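Long-range contacts in TRAP-T family transporter, DctP (Periplasmic binding) subunit (Sulfitobacter sp. NAS-14.1, PDB 4PF8), which binds beta-D-galacturonate in the periplasm and probably delivers it to the membrane subunits of a TRAP transporter: residues His40-Phe45 / Met82-Phe87; Val102-Val107 / Val301-Lys306; Val220-Ser225 / Gly283-Asn288. One frame throughout, in Å; residues are numbered along the deposited sequence.

Interaction 1. Residues His40-Phe45 / Met82-Phe87; sequences HGMEAF and MDFGVF
Met-42 and Phe-45, about one turn apart on helix 37-52, pack on Phe-84 and Val-86 in a wholly apolar helix-on-sheet contact. The helix lies over strand 84-88, the middle strand of the five-stranded sheet; the axes of segments 40-45 and 84-87 run nearly antiparallel (156°) and approach to 9.5 Å. Met-42, present as selenomethionine, sends its flexible chain down between the two strand side chains: CG lies only 3.4 Å from Val-86 CG2, a tight fit, and SE rests beside the same methyl. A bend at chi3 (68°) brings CE 3.8 Å from Gly-85 CA and 3.7 Å from Phe-84 CE2. Glycine suits position 85, since a CB there would press on the ring of Phe-87. Phe-45 CE2 comes over one face of the Phe-84 ring, 3.8 Å from Phe-84 CD2, with the two planes 56° apart; Ala-257 and Ser-261 of helix 248-282 also touch Phe-45. With an alanine at Phe-84, Phe-45 would lose the ring face under it and would probably be freer to turn, while the Met-42 methyl would be left without one of its supports. Lacking directional polar bonds, the contact relies on dispersion, close fit and the exclusion of water.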
ATOM      1  N   HIS A  40      10.733  -6.463   8.215  1.00 10.72           N
ATOM      2  CA  HIS A  40      11.950  -6.132   8.933  1.00 12.02           C
ATOM      3  C   HIS A  40      11.798  -4.801   9.633  1.00 13.48           C
ATOM      4  O   HIS A  40      12.282  -4.628  10.770  1.00 13.50           O
ATOM      5  CB  HIS A  40      13.158  -6.122   7.990  1.00 13.65           C
ATOM      6  CG  HIS A  40      13.399  -7.442   7.333  1.00 16.00           C
ATOM      7  ND1 HIS A  40      13.559  -8.610   8.047  1.00 24.91           N
ATOM      8  CD2 HIS A  40      13.458  -7.791   6.028  1.00 15.77           C
ATOM      9  CE1 HIS A  40      13.726  -9.617   7.211  1.00 26.78           C
ATOM     10  NE2 HIS A  40      13.677  -9.145   5.979  1.00 19.43           N
ATOM     11  N   GLY A  41      11.111  -3.862   8.986  1.00 10.84           N
ATOM     12  CA  GLY A  41      10.836  -2.590   9.629  1.00 11.37           C
ATOM     13  C   GLY A  41      10.028  -2.748  10.911  1.00 10.43           C
ATOM     14  O   GLY A  41      10.328  -2.135  11.939  1.00 11.68           O
HETATM   15  N   MSE A  42       8.974  -3.550  10.838  1.00 10.18           N
HETATM   16  CA  MSE A  42       8.101  -3.761  11.983  1.00 10.09           C
HETATM   17  C   MSE A  42       8.804  -4.490  13.105  1.00 11.73           C
HETATM   18  O   MSE A  42       8.616  -4.165  14.287  1.00 11.92           O
HETATM   19  CB  MSE A  42       6.865  -4.548  11.566  1.00  8.82           C
HETATM   20  CG  MSE A  42       5.932  -3.743  10.660  1.00  9.64           C
HETATM   21 SE   MSE A  42       4.305  -4.702  10.288  1.00  9.37          SE
HETATM   22  CE  MSE A  42       3.551  -4.659  12.040  1.00 13.68           C
ATOM     23  N   GLU A  43       9.623  -5.469  12.756  1.00 11.20           N
ATOM     24  CA  GLU A  43      10.354  -6.188  13.790  1.00 12.49           C
ATOM     25  C   GLU A  43      11.357  -5.262  14.468  1.00 13.47           C
ATOM     26  O   GLU A  43      11.559  -5.360  15.666  1.00 14.72           O
ATOM     27  CB  GLU A  43      11.030  -7.434  13.226  1.00 14.68           C
ATOM     28  CG  GLU A  43      10.021  -8.477  12.735  1.00 16.41           C
ATOM     29  CD  GLU A  43       9.666  -9.546  13.744  1.00 30.76           C
ATOM     30  OE1 GLU A  43       9.936  -9.366  14.959  1.00 36.39           O
ATOM     31  OE2 GLU A  43       9.106 -10.578  13.304  1.00 27.82           O
ATOM     32  N   ALA A  44      11.962  -4.353  13.702  1.00 13.63           N
ATOM     33  CA  ALA A  44      12.946  -3.421  14.254  1.00 14.56           C
ATOM     34  C   ALA A  44      12.255  -2.460  15.203  1.00 14.28           C
ATOM     35  O   ALA A  44      12.817  -2.108  16.243  1.00 15.64           O
ATOM     36  CB  ALA A  44      13.661  -2.654  13.157  1.00 14.75           C
ATOM     37  N   PHE A  45      11.056  -2.032  14.826  1.00 13.38           N
ATOM     38  CA  PHE A  45      10.225  -1.181  15.669  1.00 13.44           C
ATOM     39  C   PHE A  45       9.959  -1.857  17.016  1.00 13.92           C
ATOM     40  O   PHE A  45      10.226  -1.287  18.075  1.00 14.18           O
ATOM     41  CB  PHE A  45       8.896  -0.874  14.959  1.00 11.40           C
ATOM     42  CG  PHE A  45       7.851  -0.279  15.856  1.00 11.25           C
ATOM     43  CD1 PHE A  45       7.947   1.030  16.280  1.00 13.01           C
ATOM     44  CD2 PHE A  45       6.761  -1.032  16.270  1.00 13.62           C
ATOM     45  CE1 PHE A  45       6.989   1.581  17.119  1.00 13.15           C
ATOM     46  CE2 PHE A  45       5.795  -0.479  17.099  1.00 14.61           C
ATOM     47  CZ  PHE A  45       5.919   0.829  17.533  1.00 14.85           C
HETATM   48  N   MSE A  82      -6.142  -4.973  17.793  1.00 11.83           N
HETATM   49  CA  MSE A  82      -4.807  -5.087  17.229  1.00 11.14           C
HETATM   50  C   MSE A  82      -4.061  -3.858  17.715  1.00 12.89           C
HETATM   51  O   MSE A  82      -4.622  -2.768  17.679  1.00 12.87           O
HETATM   52  CB  MSE A  82      -4.858  -5.046  15.699  1.00 11.48           C
HETATM   53  CG  MSE A  82      -3.522  -5.213  15.055  1.00 11.13           C
HETATM   54 SE   MSE A  82      -2.959  -7.065  15.161  0.78 15.71          SE
HETATM   55  CE  MSE A  82      -4.309  -7.749  13.969  1.00 17.86           C
ATOM     56  N   ASP A  83      -2.821  -4.004  18.182  1.00 10.17           N
ATOM     57  CA  ASP A  83      -2.126  -2.840  18.731  1.00  9.97           C
ATOM     58  C   ASP A  83      -1.379  -2.000  17.720  1.00  9.35           C
ATOM     59  O   ASP A  83      -1.340  -0.787  17.839  1.00 10.43           O
ATOM     60  CB  ASP A  83      -1.155  -3.285  19.821  1.00 10.52           C
ATOM     61  CG  ASP A  83      -1.871  -4.007  20.929  1.00 10.85           C
ATOM     62  OD1 ASP A  83      -2.636  -3.328  21.653  1.00 13.88           O
ATOM     63  OD2 ASP A  83      -1.734  -5.255  21.028  1.00 13.92           O
ATOM     64  N   PHE A  84      -0.753  -2.654  16.759  1.00  8.93           N
ATOM     65  CA  PHE A  84      -0.028  -1.935  15.712  1.00  9.09           C
ATOM     66  C   PHE A  84      -0.052  -2.695  14.408  1.00  8.48           C
ATOM     67  O   PHE A  84      -0.427  -3.859  14.349  1.00  8.36           O
ATOM     68  CB  PHE A  84       1.410  -1.580  16.148  1.00  8.96           C
ATOM     69  CG  PHE A  84       2.355  -2.751  16.311  1.00  9.06           C
ATOM     70  CD1 PHE A  84       2.259  -3.617  17.397  1.00 11.89           C
ATOM     71  CD2 PHE A  84       3.396  -2.936  15.414  1.00  9.17           C
ATOM     72  CE1 PHE A  84       3.148  -4.678  17.559  1.00 11.46           C
ATOM     73  CE2 PHE A  84       4.297  -3.992  15.579  1.00 11.86           C
ATOM     74  CZ  PHE A  84       4.164  -4.858  16.665  1.00 12.60           C
ATOM     75  N   GLY A  85       0.335  -2.006  13.337  1.00  8.70           N
ATOM     76  CA  GLY A  85       0.360  -2.634  12.034  1.00  8.13           C
ATOM     77  C   GLY A  85       1.004  -1.742  11.015  1.00  7.14           C
ATOM     78  O   GLY A  85       1.224  -0.573  11.277  1.00  9.47           O
ATOM     79  N   VAL A  86       1.344  -2.304   9.874  1.00  6.98           N
ATOM     80  CA  VAL A  86       1.629  -1.493   8.701  1.00  6.69           C
ATOM     81  C   VAL A  86       0.535  -1.788   7.696  1.00  6.66           C
ATOM     82  O   VAL A  86       0.342  -2.944   7.300  1.00  7.76           O
ATOM     83  CB  VAL A  86       2.994  -1.778   8.091  1.00  7.30           C
ATOM     84  CG1 VAL A  86       3.142  -1.071   6.751  1.00  7.27           C
ATOM     85  CG2 VAL A  86       4.104  -1.340   9.046  1.00  9.19           C
ATOM     86  N   PHE A  87      -0.168  -0.736   7.328  1.00  7.78           N
ATOM     87  CA  PHE A  87      -1.299  -0.825   6.416  1.00  7.24           C
ATOM     88  C   PHE A  87      -1.061   0.021   5.174  1.00  6.44           C
ATOM     89  O   PHE A  87      -0.660   1.185   5.271  1.00  8.80           O
ATOM     90  CB  PHE A  87      -2.586  -0.291   7.059  1.00 11.29           C
ATOM     91  CG  PHE A  87      -3.003  -0.984   8.311  1.00 10.82           C
ATOM     92  CD1 PHE A  87      -3.226  -2.338   8.355  1.00  9.11           C
ATOM     93  CD2 PHE A  87      -3.284  -0.246   9.447  1.00 17.13           C
ATOM     94  CE1 PHE A  87      -3.627  -2.960   9.508  1.00 11.01           C
ATOM     95  CE2 PHE A  87      -3.722  -0.875  10.618  1.00 18.62           C
ATOM     96  CZ  PHE A  87      -3.865  -2.240  10.638  1.00 13.10           C
TER

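Interaction 2. Residues Val102-Val107 / Val301-Lys306; sequences VSLPFV and VPVYEK
Facing Val-303 and Tyr-304 of helix 301-310, residues Leu-104 to Val-107 form a type II beta turn, with Leu-104 CA 7.0 Å from Tyr-304 CA. The turn belongs to the loop between helices 89-92 and 111-118, so the contact joins this internal loop to a helix near the C-terminal end of the chain. Pro-105 suits the second position, where its ring already fixes phi; Phe-106 adopts the positive phi (60°) of the third, a place more often filled by glycine. The closing bond from Val-107 N to Leu-104 O is weak, and the Pro-105 carbonyl takes no part in it, which lets it serve Tyr-304 instead.

Leu-104 covers one face of the tyrosine ring, offset toward the rim, with CD1 3.8 Å from Tyr-304 CE2. The other leucine methyl, CD2, turns to Val-303 and lies 4.1 Å from CG1. The same valine methyl stands opposite the backbone N (chi1 177°), which turns it to the Pro-105 ring, with Val-303 CG1 3.8 Å from Pro-105 CD. Valine suits the place because its short branched chain puts a methyl against the proline ring. Val-318 of helix 315-322 adds to the packing on Leu-104, and Arg-322 touches Tyr-304.

Tyrosine combines an apolar face for leucine with a polar end for the turn. Val-107 CB comes within 3.3 Å of Tyr-304 OH. Tyr-304 OH donates to Pro-105 O at 2.6 Å, the acceptor lying in the plane of the ring at its edge, while the hydroxyl sits 40° out of the carbonyl plane.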
ATOM      1  N   VAL A 102      -4.642   9.475  -1.855  1.00  9.55           N
ATOM      2  CA  VAL A 102      -3.378   8.852  -2.267  1.00 10.32           C
ATOM      3  C   VAL A 102      -3.590   7.649  -3.172  1.00 15.63           C
ATOM      4  O   VAL A 102      -2.638   7.137  -3.763  1.00 15.09           O
ATOM      5  CB  VAL A 102      -2.487   8.420  -1.071  1.00 12.12           C
ATOM      6  CG1 VAL A 102      -2.231   9.598  -0.178  1.00 12.37           C
ATOM      7  CG2 VAL A 102      -3.121   7.239  -0.309  1.00 12.01           C
ATOM      8  N   SER A 103      -4.834   7.212  -3.305  1.00 10.49           N
ATOM      9  CA  SER A 103      -5.182   6.108  -4.197  1.00  9.84           C
ATOM     10  C   SER A 103      -5.644   6.567  -5.579  1.00  9.96           C
ATOM     11  O   SER A 103      -6.099   5.766  -6.395  1.00 12.59           O
ATOM     12  CB  SER A 103      -6.258   5.242  -3.564  1.00 17.53           C
ATOM     13  OG  SER A 103      -5.692   4.492  -2.518  1.00 15.91           O
ATOM     14  N   LEU A 104      -5.540   7.866  -5.836  1.00  8.30           N
ATOM     15  CA  LEU A 104      -5.875   8.373  -7.159  1.00  8.65           C
ATOM     16  C   LEU A 104      -4.718   8.073  -8.101  1.00  8.21           C
ATOM     17  O   LEU A 104      -3.575   8.230  -7.734  1.00  8.71           O
ATOM     18  CB  LEU A 104      -6.141   9.877  -7.074  1.00 10.82           C
ATOM     19  CG  LEU A 104      -7.468  10.237  -6.395  1.00 10.01           C
ATOM     20  CD1 LEU A 104      -7.506  11.711  -6.071  1.00 11.38           C
ATOM     21  CD2 LEU A 104      -8.657   9.871  -7.285  1.00 13.82           C
ATOM     22  N   PRO A 105      -5.021   7.619  -9.322  1.00  8.94           N
ATOM     23  CA  PRO A 105      -3.938   7.223 -10.217  1.00 12.05           C
ATOM     24  C   PRO A 105      -3.087   8.430 -10.615  1.00 10.27           C
ATOM     25  O   PRO A 105      -3.613   9.500 -10.896  1.00 10.77           O
ATOM     26  CB  PRO A 105      -4.661   6.638 -11.446  1.00 13.81           C
ATOM     27  CG  PRO A 105      -6.097   6.943 -11.279  1.00 22.98           C
ATOM     28  CD  PRO A 105      -6.357   7.305  -9.828  1.00 11.92           C
ATOM     29  N   PHE A 106      -1.779   8.226 -10.603  1.00  8.84           N
ATOM     30  CA  PHE A 106      -0.804   9.234 -11.002  1.00  9.59           C
ATOM     31  C   PHE A 106      -0.866  10.510 -10.168  1.00 11.37           C
ATOM     32  O   PHE A 106      -0.420  11.562 -10.619  1.00 13.19           O
ATOM     33  CB  PHE A 106      -0.957   9.563 -12.497  1.00 11.48           C
ATOM     34  CG  PHE A 106      -0.796   8.377 -13.404  1.00  8.65           C
ATOM     35  CD1 PHE A 106       0.443   7.807 -13.623  1.00 10.98           C
ATOM     36  CD2 PHE A 106      -1.900   7.818 -14.030  1.00 10.79           C
ATOM     37  CE1 PHE A 106       0.603   6.714 -14.481  1.00 12.00           C
ATOM     38  CE2 PHE A 106      -1.742   6.736 -14.865  1.00 10.05           C
ATOM     39  CZ  PHE A 106      -0.486   6.184 -15.088  1.00 11.33           C
ATOM     40  N   VAL A 107      -1.391  10.432  -8.947  1.00  8.54           N
ATOM     41  CA  VAL A 107      -1.535  11.634  -8.130  1.00  9.95           C
ATOM     42  C   VAL A 107      -0.161  12.141  -7.668  1.00 11.27           C
ATOM     43  O   VAL A 107       0.036  13.349  -7.531  1.00 14.15           O
ATOM     44  CB  VAL A 107      -2.536  11.413  -6.946  1.00 10.26           C
ATOM     45  CG1 VAL A 107      -1.912  10.614  -5.823  1.00 11.95           C
ATOM     46  CG2 VAL A 107      -3.060  12.741  -6.430  1.00 13.63           C
ATOM     47  N   VAL A 301      -8.671  10.300 -16.203  1.00 20.15           N
ATOM     48  CA  VAL A 301      -9.381  11.521 -15.852  1.00 22.17           C
ATOM     49  C   VAL A 301     -10.731  11.207 -15.168  1.00 26.98           C
ATOM     50  O   VAL A 301     -11.092  11.838 -14.173  1.00 19.84           O
ATOM     51  CB  VAL A 301      -9.564  12.433 -17.077  1.00 23.55           C
ATOM     52  CG1 VAL A 301     -10.622  13.507 -16.811  1.00 27.75           C
ATOM     53  CG2 VAL A 301      -8.228  13.053 -17.472  1.00 25.74           C
ATOM     54  N   PRO A 302     -11.474  10.209 -15.675  1.00 18.75           N
ATOM     55  CA  PRO A 302     -12.806   9.980 -15.094  1.00 19.27           C
ATOM     56  C   PRO A 302     -12.802   9.546 -13.623  1.00 17.43           C
ATOM     57  O   PRO A 302     -13.753   9.823 -12.895  1.00 18.21           O
ATOM     58  CB  PRO A 302     -13.396   8.883 -15.990  1.00 18.38           C
ATOM     59  CG  PRO A 302     -12.689   9.026 -17.287  1.00 18.27           C
ATOM     60  CD  PRO A 302     -11.290   9.493 -16.948  1.00 20.21           C
ATOM     61  N   VAL A 303     -11.729   8.900 -13.188  1.00 16.12           N
ATOM     62  CA  VAL A 303     -11.602   8.482 -11.799  1.00 15.48           C
ATOM     63  C   VAL A 303     -11.569   9.715 -10.903  1.00 16.29           C
ATOM     64  O   VAL A 303     -12.177   9.721  -9.843  1.00 16.62           O
ATOM     65  CB  VAL A 303     -10.324   7.655 -11.589  1.00 17.43           C
ATOM     66  CG1 VAL A 303     -10.167   7.298 -10.152  1.00 16.12           C
ATOM     67  CG2 VAL A 303     -10.363   6.402 -12.463  1.00 22.03           C
ATOM     68  N   TYR A 304     -10.819  10.732 -11.316  1.00 16.72           N
ATOM     69  CA  TYR A 304     -10.769  12.001 -10.576  1.00 17.75           C
ATOM     70  C   TYR A 304     -12.120  12.694 -10.599  1.00 19.23           C
ATOM     71  O   TYR A 304     -12.615  13.168  -9.571  1.00 19.96           O
ATOM     72  CB  TYR A 304      -9.725  12.931 -11.194  1.00 18.14           C
ATOM     73  CG  TYR A 304      -8.290  12.611 -10.795  1.00 17.15           C
ATOM     74  CD1 TYR A 304      -7.580  11.611 -11.436  1.00 16.02           C
ATOM     75  CD2 TYR A 304      -7.652  13.327  -9.796  1.00 17.55           C
ATOM     76  CE1 TYR A 304      -6.269  11.311 -11.079  1.00 15.30           C
ATOM     77  CE2 TYR A 304      -6.344  13.037  -9.435  1.00 16.84           C
ATOM     78  CZ  TYR A 304      -5.654  12.041 -10.089  1.00 15.74           C
ATOM     79  OH  TYR A 304      -4.348  11.759  -9.722  1.00 15.22           O
ATOM     80  N   GLU A 305     -12.723  12.758 -11.781  1.00 19.82           N
ATOM     81  CA  GLU A 305     -14.010  13.428 -11.916  1.00 21.44           C
ATOM     82  C   GLU A 305     -15.039  12.775 -11.005  1.00 21.55           C
ATOM     83  O   GLU A 305     -15.804  13.462 -10.342  1.00 22.83           O
ATOM     84  CB  GLU A 305     -14.490  13.398 -13.366  1.00 22.03           C
ATOM     85  CG  GLU A 305     -13.558  14.100 -14.333  1.00 26.48           C
ATOM     86  CD  GLU A 305     -13.598  15.608 -14.207  1.00 37.95           C
ATOM     87  OE1 GLU A 305     -14.367  16.116 -13.361  1.00 45.43           O
ATOM     88  OE2 GLU A 305     -12.863  16.283 -14.962  1.00 45.73           O
ATOM     89  N   LYS A 306     -15.038  11.451 -10.964  1.00 20.35           N
ATOM     90  CA  LYS A 306     -16.004  10.709 -10.174  1.00 20.54           C
ATOM     91  C   LYS A 306     -15.777  10.923  -8.686  1.00 20.48           C
ATOM     92  O   LYS A 306     -16.700  11.199  -7.937  1.00 22.50           O
ATOM     93  CB  LYS A 306     -15.895   9.220 -10.452  1.00 19.28           C
ATOM     94  CG  LYS A 306     -17.060   8.432  -9.841  1.00 21.72           C
ATOM     95  CD  LYS A 306     -16.779   6.955  -9.806  1.00 23.69           C
ATOM     96  CE  LYS A 306     -16.252   6.453 -11.123  1.00 27.72           C
ATOM     97  NZ  LYS A 306     -16.058   4.997 -11.034  1.00 35.46           N
TER

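Interaction 3. Residues Val220-Ser225 / Gly283-Asn288; sequences VAKYYS and GGVEVN
Gly-283 offers its carbonyl oxygen to Lys-222, whose NZ donates to it at 3.0 Å from above the carbonyl plane. The lysine chain, bent at chi2 and chi3, curls round to make this bond, a reach that suits a long, flexible cation. Gly-284 has a positive phi (90°) and is the C-prime residue of a Schellman motif ending helix 248-282, with Gly-284 N bonded to Met-281 O and Val-285 N to Ile-280 O. A CB at these backbone angles would jam against the preceding carbonyl, hence the glycine.

Val-285 lays CG1 3.3 Å from Lys-222 O and 3.8 Å from Tyr-224 CB, while its CG2 passes across the end of the lysine chain. At Glu-286 the parallel strand pairing begins: its N donates to Lys-222 O (2.8 Å), and its O accepts from Tyr-224 N (3.0 Å, nearly straight at 171°). Strand 286-289 forms one edge of the four-stranded mixed sheet within this chain, beside strand 223-230. Glu-286 CB meets Tyr-223 CD1 at 3.9 Å, its carboxylate leading off from an exposed position.

Val-287 shares the opposite face with Tyr-224, a beta-branched residue that suits a strand and offers its methyls to helix 248-282. Tyr-224 OH bonds Asn-207 O, and Asn-207 lines the galacturonate pocket. Asn-288 N donates to Tyr-224 O (2.9 Å). With CG between the backbone N and carbonyl carbon (chi1 69°), its amide is brought alongside Ser-225, and Ser-225 OG donates to OD1 at 2.6 Å on an in-plane lone pair. Ile-155 bonds both polar side chains, its N with Ser-225 OG and its O with Asn-288 ND2.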
ATOM      1  N   VAL A 220       2.960 -17.133 -12.211  1.00  9.83           N
ATOM      2  CA  VAL A 220       1.688 -17.471 -12.861  1.00 10.84           C
ATOM      3  C   VAL A 220       1.148 -16.347 -13.757  1.00 10.23           C
ATOM      4  O   VAL A 220       0.176 -16.547 -14.487  1.00 11.61           O
ATOM      5  CB  VAL A 220       0.625 -17.904 -11.819  1.00  9.72           C
ATOM      6  CG1 VAL A 220       0.997 -19.271 -11.210  1.00 12.40           C
ATOM      7  CG2 VAL A 220       0.470 -16.889 -10.727  1.00  9.69           C
ATOM      8  N   ALA A 221       1.775 -15.174 -13.714  1.00  9.35           N
ATOM      9  CA  ALA A 221       1.411 -14.056 -14.592  1.00  8.86           C
ATOM     10  C   ALA A 221       2.726 -13.493 -15.126  1.00 10.81           C
ATOM     11  O   ALA A 221       3.391 -12.690 -14.455  1.00 10.67           O
ATOM     12  CB  ALA A 221       0.630 -13.007 -13.821  1.00  9.51           C
ATOM     13  N   LYS A 222       3.107 -13.925 -16.316  1.00  9.61           N
ATOM     14  CA  LYS A 222       4.459 -13.699 -16.816  1.00 12.64           C
ATOM     15  C   LYS A 222       4.663 -12.444 -17.650  1.00 13.93           C
ATOM     16  O   LYS A 222       5.755 -12.264 -18.198  1.00 16.95           O
ATOM     17  CB  LYS A 222       4.949 -14.924 -17.601  1.00 21.01           C
ATOM     18  CG  LYS A 222       4.781 -16.274 -16.887  1.00 35.23           C
ATOM     19  CD  LYS A 222       5.556 -16.396 -15.571  1.00 29.10           C
ATOM     20  CE  LYS A 222       7.067 -16.548 -15.777  1.00 32.27           C
ATOM     21  NZ  LYS A 222       7.797 -16.723 -14.477  1.00 31.97           N
ATOM     22  N   TYR A 223       3.648 -11.578 -17.746  1.00  8.97           N
ATOM     23  CA  TYR A 223       3.812 -10.266 -18.372  1.00  8.59           C
ATOM     24  C   TYR A 223       3.708  -9.191 -17.311  1.00 10.59           C
ATOM     25  O   TYR A 223       2.734  -9.144 -16.584  1.00 11.07           O
ATOM     26  CB  TYR A 223       2.744 -10.034 -19.431  1.00  8.77           C
ATOM     27  CG  TYR A 223       2.787 -11.028 -20.544  1.00 11.38           C
ATOM     28  CD1 TYR A 223       3.753 -10.933 -21.526  1.00 15.07           C
ATOM     29  CD2 TYR A 223       1.882 -12.069 -20.606  1.00 13.40           C
ATOM     30  CE1 TYR A 223       3.808 -11.868 -22.557  1.00 16.48           C
ATOM     31  CE2 TYR A 223       1.934 -13.010 -21.640  1.00 16.48           C
ATOM     32  CZ  TYR A 223       2.901 -12.888 -22.599  1.00 17.93           C
ATOM     33  OH  TYR A 223       2.963 -13.803 -23.630  1.00 21.57           O
ATOM     34  N   TYR A 224       4.729  -8.349 -17.212  1.00  9.32           N
ATOM     35  CA  TYR A 224       4.736  -7.245 -16.234  1.00  7.04           C
ATOM     36  C   TYR A 224       4.965  -5.970 -17.031  1.00  8.47           C
ATOM     37  O   TYR A 224       5.975  -5.845 -17.743  1.00 10.27           O
ATOM     38  CB  TYR A 224       5.881  -7.452 -15.224  1.00  8.99           C
ATOM     39  CG  TYR A 224       5.864  -6.610 -13.947  1.00  9.93           C
ATOM     40  CD1 TYR A 224       4.681  -6.193 -13.380  1.00  9.44           C
ATOM     41  CD2 TYR A 224       7.051  -6.289 -13.285  1.00 10.88           C
ATOM     42  CE1 TYR A 224       4.661  -5.474 -12.190  1.00  9.85           C
ATOM     43  CE2 TYR A 224       7.036  -5.571 -12.113  1.00 10.78           C
ATOM     44  CZ  TYR A 224       5.822  -5.163 -11.575  1.00  8.93           C
ATOM     45  OH  TYR A 224       5.787  -4.430 -10.386  1.00  9.11           O
ATOM     46  N   SER A 225       4.009  -5.056 -16.940  1.00  7.94           N
ATOM     47  CA  SER A 225       3.987  -3.863 -17.766  1.00  8.16           C
ATOM     48  C   SER A 225       4.060  -2.666 -16.809  1.00  9.01           C
ATOM     49  O   SER A 225       3.162  -2.462 -15.996  1.00  8.85           O
ATOM     50  CB  SER A 225       2.730  -3.823 -18.605  1.00 10.10           C
ATOM     51  OG  SER A 225       2.634  -5.009 -19.403  1.00 11.59           O
ATOM     52  N   GLY A 283      13.536 -15.062 -13.878  1.00 15.84           N
ATOM     53  CA  GLY A 283      12.487 -16.066 -13.864  1.00 17.20           C
ATOM     54  C   GLY A 283      11.675 -16.133 -15.148  1.00 20.11           C
ATOM     55  O   GLY A 283      10.674 -16.844 -15.215  1.00 27.84           O
ATOM     56  N   GLY A 284      12.082 -15.370 -16.154  1.00 16.45           N
ATOM     57  CA  GLY A 284      11.481 -15.451 -17.477  1.00 21.37           C
ATOM     58  C   GLY A 284      10.300 -14.535 -17.745  1.00 18.33           C
ATOM     59  O   GLY A 284       9.638 -14.644 -18.774  1.00 21.19           O
ATOM     60  N   VAL A 285      10.003 -13.642 -16.809  1.00 13.59           N
ATOM     61  CA  VAL A 285       8.930 -12.693 -17.024  1.00 12.65           C
ATOM     62  C   VAL A 285       9.309 -11.774 -18.170  1.00 13.28           C
ATOM     63  O   VAL A 285      10.466 -11.361 -18.276  1.00 14.12           O
ATOM     64  CB  VAL A 285       8.676 -11.856 -15.763  1.00 11.76           C
ATOM     65  CG1 VAL A 285       7.713 -10.690 -16.036  1.00 12.38           C
ATOM     66  CG2 VAL A 285       8.114 -12.746 -14.646  1.00 13.80           C
ATOM     67  N   GLU A 286       8.330 -11.468 -19.014  1.00 13.18           N
ATOM     68  CA  GLU A 286       8.500 -10.475 -20.051  1.00 14.77           C
ATOM     69  C   GLU A 286       8.105  -9.128 -19.470  1.00 15.20           C
ATOM     70  O   GLU A 286       6.915  -8.876 -19.225  1.00 13.43           O
ATOM     71  CB  GLU A 286       7.632 -10.777 -21.267  1.00 20.08           C
ATOM     72  CG  GLU A 286       7.675  -9.662 -22.295  1.00 32.24           C
ATOM     73  CD  GLU A 286       9.092  -9.216 -22.644  1.00 40.64           C
ATOM     74  OE1 GLU A 286       9.281  -8.018 -22.988  1.00 43.70           O
ATOM     75  OE2 GLU A 286      10.017 -10.064 -22.584  1.00 46.61           O
ATOM     76  N   VAL A 287       9.106  -8.278 -19.260  1.00 14.22           N
ATOM     77  CA  VAL A 287       8.887  -6.946 -18.712  1.00 14.05           C
ATOM     78  C   VAL A 287       8.872  -5.931 -19.839  1.00 15.06           C
ATOM     79  O   VAL A 287       9.755  -5.938 -20.708  1.00 16.39           O
ATOM     80  CB  VAL A 287       9.980  -6.563 -17.716  1.00 16.16           C
ATOM     81  CG1 VAL A 287       9.706  -5.185 -17.133  1.00 18.34           C
ATOM     82  CG2 VAL A 287      10.054  -7.596 -16.588  1.00 16.44           C
ATOM     83  N   ASN A 288       7.850  -5.090 -19.879  1.00 12.91           N
ATOM     84  CA  ASN A 288       7.854  -3.968 -20.820  1.00 13.68           C
ATOM     85  C   ASN A 288       7.646  -2.633 -20.118  1.00 13.79           C
ATOM     86  O   ASN A 288       6.910  -2.543 -19.137  1.00 13.10           O
ATOM     87  CB  ASN A 288       6.818  -4.144 -21.933  1.00 14.32           C
ATOM     88  CG  ASN A 288       5.387  -4.047 -21.438  1.00 15.09           C
ATOM     89  OD1 ASN A 288       4.865  -4.967 -20.809  1.00 13.28           O
ATOM     90  ND2 ASN A 288       4.727  -2.942 -21.771  1.00 15.03           N
TER

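From the N terminus, interaction 1 comes first: it closes a loop of 36 residues, setting helix 37-52 on the central strand of the five-stranded sheet, and is complete before the other two begin. Interaction 2 opens next at 102-107 and closes only at 301-306, 193 residues later, joining the loop before helix 111-118 to helix 301-310 near the C terminus. Interaction 3 is nested inside that span, its 57-residue loop containing the whole of helix 248-282 and ending on the edge of the four-stranded sheet. No loops cross. Interactions 1 and 2 lie on opposite sides of the chain's centre, and no two contacts touch.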